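Local coordinates for protein beta sliding clamp (Bartonella birtlesii LL-WM9, PDB 6PTR) that probably forms a ring-shaped head-to-tail homodimer around DNA that tethers DNA polymerases and other proteins and makes them processive, at residues Q17-E30 against L52-F65. Sequence-based numbering, arbitrary orientation.
Sequences QFFKSLGRVHRVVE and LKATDLDLEVTESF. With EDO (1,2-ethanediol), chain Q.
Val25 and Val28 of 17-30 point toward the hairpin 52-65. Val25 CG2 meets Leu52 CB at 4.0 Å, and its CG1 lies over the backbone at Glu63. Val28 sends CG1 to the backbone of Thr55 and Leu59. Its CG2 meets Val61 CG2, one of two modelled positions of that side chain. Ala54 CB sits 3.4 Å from Val25 O, with Val29 CG2 beside it. Leu52 CD1 reaches the helix backbone at Leu22 N, while its CD2 meets Phe18.

Aromatic contacts close the other end. Phe65 CZ lies 3.7 Å from Phe18 CD1, at the edge of the Phe18 ring. Gln17 bends at chi2 (68°), and its CG makes an off-centre CH-pi contact with Phe65.

The polar link is Ser21 OG to Glu63 OE1, 2.7 Å. The hydroxyl comes from above the carboxylate plane. Glu63 reaches it with an extended chain. Arg24 NH1 adds a long salt bridge to the same oxygen, and Arg24 NH2 pairs with Glu223. Glu30, after the beta turn His26 to Val29, and Asp56 in the hairpin loop bring like charges near each other; Lys212 forms a salt bridge with each and probably offsets their repulsion. A water links Thr55 O to Glu30 N, the latter weakly.

Helix 15-26 thus packs on one face of the hairpin, its segment 17-26 roughly parallel to strand 52-55 (18°) and antiparallel to strand 59-65 (170°), as in the helix-on-sheet layer of the clamp fold. Helix 79-88 lies beside it, touching Phe18 and Leu22. Strand 245-250 continues the sheet beyond strand 59-69, joining the N-terminal and central domains.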
loop_
_atom_site.group_PDB
_atom_site.type_symbol
_atom_site.label_atom_id
_atom_site.label_comp_id
_atom_site.label_asym_id
_atom_site.label_seq_id
_atom_site.Cartn_x
_atom_site.Cartn_y
_atom_site.Cartn_z
ATOM N N GLN C 17 -25.818 -4.997 1.848
ATOM C CA GLN C 17 -26.435 -3.741 1.441
ATOM C C GLN C 17 -25.955 -2.579 2.303
ATOM O O GLN C 17 -25.596 -1.509 1.787
ATOM C CB GLN C 17 -27.957 -3.872 1.507
ATOM C CG GLN C 17 -28.672 -2.543 1.409
ATOM C CD GLN C 17 -28.523 -1.933 0.039
ATOM O OE1 GLN C 17 -28.977 -2.502 -0.955
ATOM N NE2 GLN C 17 -27.865 -0.779 -0.031
ATOM N N PHE C 18 -25.953 -2.763 3.627
ATOM C CA PHE C 18 -25.529 -1.702 4.534
ATOM C C PHE C 18 -24.069 -1.326 4.309
ATOM O O PHE C 18 -23.707 -0.141 4.346
ATOM C CB PHE C 18 -25.731 -2.140 5.984
ATOM C CG PHE C 18 -25.510 -1.034 6.985
ATOM C CD1 PHE C 18 -26.424 -0.001 7.092
ATOM C CD2 PHE C 18 -24.418 -1.041 7.830
ATOM C CE1 PHE C 18 -26.233 1.029 7.998
ATOM C CE2 PHE C 18 -24.229 -0.005 8.745
ATOM C CZ PHE C 18 -25.151 1.034 8.816
ATOM N N PHE C 19 -23.221 -2.330 4.088
ATOM C CA PHE C 19 -21.798 -2.096 3.850
ATOM C C PHE C 19 -21.585 -1.285 2.579
ATOM O O PHE C 19 -20.781 -0.345 2.555
ATOM C CB PHE C 19 -21.094 -3.443 3.751
ATOM C CG PHE C 19 -19.593 -3.347 3.676
ATOM C CD1 PHE C 19 -18.877 -2.710 4.679
ATOM C CD2 PHE C 19 -18.912 -3.907 2.617
ATOM C CE1 PHE C 19 -17.485 -2.634 4.620
ATOM C CE2 PHE C 19 -17.524 -3.834 2.547
ATOM C CZ PHE C 19 -16.816 -3.192 3.553
ATOM N N LYS C 20 -22.302 -1.645 1.509
ATOM C CA LYS C 20 -22.187 -0.911 0.255
ATOM C C LYS C 20 -22.598 0.543 0.429
ATOM O O LYS C 20 -21.896 1.452 -0.028
ATOM C CB LYS C 20 -23.034 -1.573 -0.832
ATOM C CG LYS C 20 -22.837 -0.922 -2.197
ATOM C CD LYS C 20 -23.511 -1.703 -3.315
ATOM C CE LYS C 20 -23.153 -1.130 -4.686
ATOM N NZ LYS C 20 -21.751 -1.437 -5.094
ATOM N N SER C 21 -23.728 0.785 1.101
ATOM C CA SER C 21 -24.200 2.154 1.276
ATOM C C SER C 21 -23.264 2.941 2.182
ATOM O O SER C 21 -22.889 4.080 1.865
ATOM C CB SER C 21 -25.630 2.159 1.833
ATOM O OG SER C 21 -26.525 1.478 0.956
ATOM N N LEU C 22 -22.851 2.339 3.302
ATOM C CA LEU C 22 -21.895 2.986 4.192
ATOM C C LEU C 22 -20.597 3.306 3.463
ATOM O O LEU C 22 -19.988 4.349 3.708
ATOM C CB LEU C 22 -21.610 2.091 5.400
ATOM C CG LEU C 22 -20.845 2.677 6.580
ATOM C CD1 LEU C 22 -21.514 3.946 7.104
ATOM C CD2 LEU C 22 -20.730 1.626 7.679
ATOM N N GLY C 23 -20.149 2.413 2.578
ATOM C CA GLY C 23 -18.934 2.678 1.839
ATOM C C GLY C 23 -19.042 3.923 0.987
ATOM O O GLY C 23 -18.054 4.637 0.793
ATOM N N ARG C 24 -20.247 4.218 0.501
ATOM C CA ARG C 24 -20.438 5.387 -0.345
ATOM C C ARG C 24 -20.401 6.688 0.443
ATOM O O ARG C 24 -20.092 7.735 -0.136
ATOM C CB ARG C 24 -21.752 5.261 -1.116
ATOM C CG ARG C 24 -21.671 4.242 -2.270
ATOM C CD ARG C 24 -23.020 4.009 -2.953
ATOM N NE ARG C 24 -22.937 3.197 -4.161
ATOM C CZ ARG C 24 -23.986 2.860 -4.904
ATOM N NH1 ARG C 24 -25.204 3.252 -4.553
ATOM N NH2 ARG C 24 -23.820 2.132 -6.001
ATOM N N VAL C 25 -20.712 6.670 1.744
ATOM C CA VAL C 25 -20.840 7.943 2.453
ATOM C C VAL C 25 -19.643 8.210 3.358
ATOM O O VAL C 25 -19.219 9.362 3.516
ATOM C CB VAL C 25 -22.149 8.012 3.264
ATOM C CG1 VAL C 25 -23.330 7.697 2.367
ATOM C CG2 VAL C 25 -22.102 7.073 4.424
ATOM N N HIS C 26 -19.058 7.151 3.917
ATOM C CA HIS C 26 -18.097 7.332 4.999
ATOM C C HIS C 26 -16.829 8.037 4.540
ATOM O O HIS C 26 -16.195 8.728 5.344
ATOM C CB HIS C 26 -17.764 5.975 5.648
ATOM C CG HIS C 26 -16.663 5.218 4.978
ATOM N ND1 HIS C 26 -16.840 4.520 3.801
ATOM C CD2 HIS C 26 -15.372 5.022 5.337
ATOM C CE1 HIS C 26 -15.701 3.948 3.453
ATOM N NE2 HIS C 26 -14.792 4.241 4.366
ATOM N N ARG C 27 -16.434 7.886 3.272
ATOM C CA ARG C 27 -15.159 8.458 2.855
ATOM C C ARG C 27 -15.172 9.985 2.796
ATOM O O ARG C 27 -14.108 10.587 2.615
ATOM C CB ARG C 27 -14.722 7.882 1.497
ATOM C CG ARG C 27 -15.807 7.213 0.650
ATOM C CD ARG C 27 -15.193 6.578 -0.622
ATOM N NE ARG C 27 -16.142 6.479 -1.734
ATOM C CZ ARG C 27 -16.584 5.338 -2.261
ATOM N NH1 ARG C 27 -16.161 4.172 -1.787
ATOM N NH2 ARG C 27 -17.447 5.363 -3.273
ATOM N N VAL C 28 -16.335 10.618 2.951
ATOM C CA VAL C 28 -16.417 12.072 2.990
ATOM C C VAL C 28 -15.853 12.594 4.302
ATOM O O VAL C 28 -15.322 13.714 4.372
ATOM C CB VAL C 28 -17.885 12.480 2.757
ATOM C CG1 VAL C 28 -18.186 13.859 3.302
ATOM C CG2 VAL C 28 -18.148 12.423 1.281
ATOM N N VAL C 29 -15.911 11.772 5.347
ATOM C CA VAL C 29 -15.371 12.151 6.640
ATOM C C VAL C 29 -13.861 12.289 6.538
ATOM O O VAL C 29 -13.168 11.422 5.986
ATOM C CB VAL C 29 -15.783 11.116 7.697
ATOM C CG1 VAL C 29 -15.081 11.399 9.011
ATOM C CG2 VAL C 29 -17.290 11.119 7.857
ATOM N N GLU C 30 -13.337 13.396 7.049
ATOM C CA GLU C 30 -11.897 13.578 7.096
ATOM C C GLU C 30 -11.336 12.857 8.317
ATOM O O GLU C 30 -11.886 12.951 9.418
ATOM C CB GLU C 30 -11.549 15.066 7.143
ATOM C CG GLU C 30 -10.229 15.440 6.467
ATOM C CD GLU C 30 -10.311 15.441 4.944
ATOM O OE1 GLU C 30 -9.422 14.838 4.307
ATOM O OE2 GLU C 30 -11.254 16.044 4.383
ATOM N N LEU C 52 -28.265 7.338 5.105
ATOM C CA LEU C 52 -26.951 7.612 5.678
ATOM C C LEU C 52 -26.500 8.973 5.177
ATOM O O LEU C 52 -26.636 9.264 3.991
ATOM C CB LEU C 52 -25.932 6.543 5.263
ATOM C CG LEU C 52 -26.353 5.103 5.581
ATOM C CD1 LEU C 52 -25.309 4.114 5.112
ATOM C CD2 LEU C 52 -26.646 4.949 7.080
ATOM N N LYS C 53 -25.962 9.808 6.069
ATOM C CA LYS C 53 -25.497 11.138 5.673
ATOM C C LYS C 53 -24.131 11.376 6.301
ATOM O O LYS C 53 -23.930 11.061 7.475
ATOM C CB LYS C 53 -26.488 12.223 6.134
ATOM C CG LYS C 53 -26.130 13.661 5.727
ATOM C CD LYS C 53 -27.098 14.722 6.325
ATOM C CE LYS C 53 -28.429 14.767 5.627
ATOM N NZ LYS C 53 -29.227 15.950 6.095
ATOM N N ALA C 54 -23.187 11.918 5.520
ATOM C CA ALA C 54 -21.911 12.362 6.072
ATOM C C ALA C 54 -21.585 13.717 5.465
ATOM O O ALA C 54 -22.051 14.035 4.375
ATOM C CB ALA C 54 -20.760 11.370 5.775
ATOM N N THR C 55 -20.773 14.513 6.170
ATOM C CA THR C 55 -20.465 15.852 5.675
ATOM C C THR C 55 -19.131 16.283 6.261
ATOM O O THR C 55 -18.729 15.823 7.331
ATOM C CB THR C 55 -21.546 16.891 6.039
ATOM O OG1 THR C 55 -21.232 18.153 5.427
ATOM C CG2 THR C 55 -21.608 17.106 7.543
ATOM N N ASP C 56 -18.422 17.140 5.531
ATOM C CA ASP C 56 -17.321 17.881 6.126
ATOM C C ASP C 56 -17.604 19.383 6.172
ATOM O O ASP C 56 -16.674 20.177 6.339
ATOM C CB ASP C 56 -16.016 17.583 5.384
ATOM C CG ASP C 56 -15.995 18.128 3.962
ATOM O OD1 ASP C 56 -16.917 18.853 3.549
ATOM O OD2 ASP C 56 -15.012 17.820 3.255
ATOM N N LEU C 57 -18.874 19.768 6.020
ATOM C CA LEU C 57 -19.407 21.135 5.971
ATOM C C LEU C 57 -19.248 21.781 4.597
ATOM O O LEU C 57 -19.968 22.738 4.287
ATOM C CB LEU C 57 -18.783 22.043 7.045
ATOM C CG LEU C 57 -19.006 21.588 8.491
ATOM C CD1 LEU C 57 -18.371 22.579 9.453
ATOM C CD2 LEU C 57 -20.490 21.411 8.762
ATOM N N ASP C 58 -18.329 21.290 3.767
ATOM C CA ASP C 58 -18.221 21.773 2.389
ATOM C C ASP C 58 -18.925 20.854 1.401
ATOM O O ASP C 58 -19.519 21.321 0.428
ATOM C CB ASP C 58 -16.753 21.912 1.970
ATOM C CG ASP C 58 -16.026 22.983 2.750
ATOM O OD1 ASP C 58 -16.685 23.949 3.172
ATOM O OD2 ASP C 58 -14.799 22.848 2.941
ATOM N N LEU C 59 -18.864 19.563 1.661
ATOM C CA LEU C 59 -19.458 18.523 0.835
ATOM C C LEU C 59 -20.319 17.651 1.729
ATOM O O LEU C 59 -19.893 17.258 2.815
ATOM C CB LEU C 59 -18.369 17.661 0.176
ATOM C CG LEU C 59 -18.797 16.454 -0.669
ATOM C CD1 LEU C 59 -19.645 16.905 -1.862
ATOM C CD2 LEU C 59 -17.530 15.702 -1.153
ATOM N N GLU C 60 -21.514 17.329 1.262
ATOM C CA GLU C 60 -22.419 16.418 1.966
ATOM C C GLU C 60 -22.815 15.303 1.017
ATOM O O GLU C 60 -23.040 15.554 -0.162
ATOM C CB GLU C 60 -23.675 17.160 2.430
ATOM C CG GLU C 60 -24.737 16.312 3.110
ATOM C CD GLU C 60 -26.042 17.073 3.238
ATOM O OE1 GLU C 60 -26.848 17.043 2.281
ATOM O OE2 GLU C 60 -26.241 17.733 4.275
ATOM N N VAL C 61 -22.888 14.069 1.519
ATOM C CA VAL C 61 -23.323 12.926 0.726
ATOM C C VAL C 61 -24.407 12.195 1.499
ATOM O O VAL C 61 -24.301 12.030 2.717
ATOM C CB VAL C 61 -22.159 11.974 0.399
ATOM C CG1 VAL C 61 -22.627 10.827 -0.500
ATOM C CG2 VAL C 61 -21.045 12.750 -0.278
ATOM N N THR C 62 -25.454 11.780 0.800
ATOM C CA THR C 62 -26.476 10.936 1.399
ATOM C C THR C 62 -26.704 9.736 0.499
ATOM O O THR C 62 -26.615 9.840 -0.721
ATOM C CB THR C 62 -27.790 11.675 1.591
ATOM O OG1 THR C 62 -28.340 12.016 0.311
ATOM C CG2 THR C 62 -27.577 12.955 2.426
ATOM N N GLU C 63 -26.990 8.594 1.109
ATOM C CA GLU C 63 -27.475 7.456 0.351
ATOM C C GLU C 63 -28.594 6.827 1.150
ATOM O O GLU C 63 -28.534 6.798 2.379
ATOM C CB GLU C 63 -26.424 6.393 0.079
ATOM C CG GLU C 63 -27.000 5.389 -0.963
ATOM C CD GLU C 63 -26.198 4.158 -1.062
ATOM O OE1 GLU C 63 -26.772 3.066 -1.255
ATOM O OE2 GLU C 63 -24.976 4.287 -0.921
ATOM N N SER C 64 -29.603 6.328 0.453
ATOM C CA SER C 64 -30.764 5.777 1.122
ATOM C C SER C 64 -31.053 4.407 0.553
ATOM O O SER C 64 -30.778 4.147 -0.620
ATOM C CB SER C 64 -31.976 6.675 0.925
ATOM O OG SER C 64 -31.602 8.022 1.160
ATOM N N PHE C 65 -31.631 3.540 1.385
ATOM C CA PHE C 65 -32.099 2.253 0.889
ATOM C C PHE C 65 -33.353 1.830 1.644
ATOM O O PHE C 65 -33.578 2.226 2.791
ATOM C CB PHE C 65 -31.016 1.157 0.994
ATOM C CG PHE C 65 -30.451 0.950 2.374
ATOM C CD1 PHE C 65 -29.502 1.813 2.898
ATOM C CD2 PHE C 65 -30.851 -0.140 3.139
ATOM C CE1 PHE C 65 -28.969 1.608 4.163
ATOM C CE2 PHE C 65 -30.306 -0.358 4.403
ATOM C CZ PHE C 65 -29.368 0.515 4.915
HETATM C C1 EDO Q . -22.914 21.573 1.556
HETATM O O1 EDO Q . -22.578 22.793 2.229
HETATM C C2 EDO Q . -23.810 20.746 2.467
HETATM O O2 EDO Q . -25.186 21.013 2.168
HETATM O O HOH W 1 -15.991 15.126 8.203
#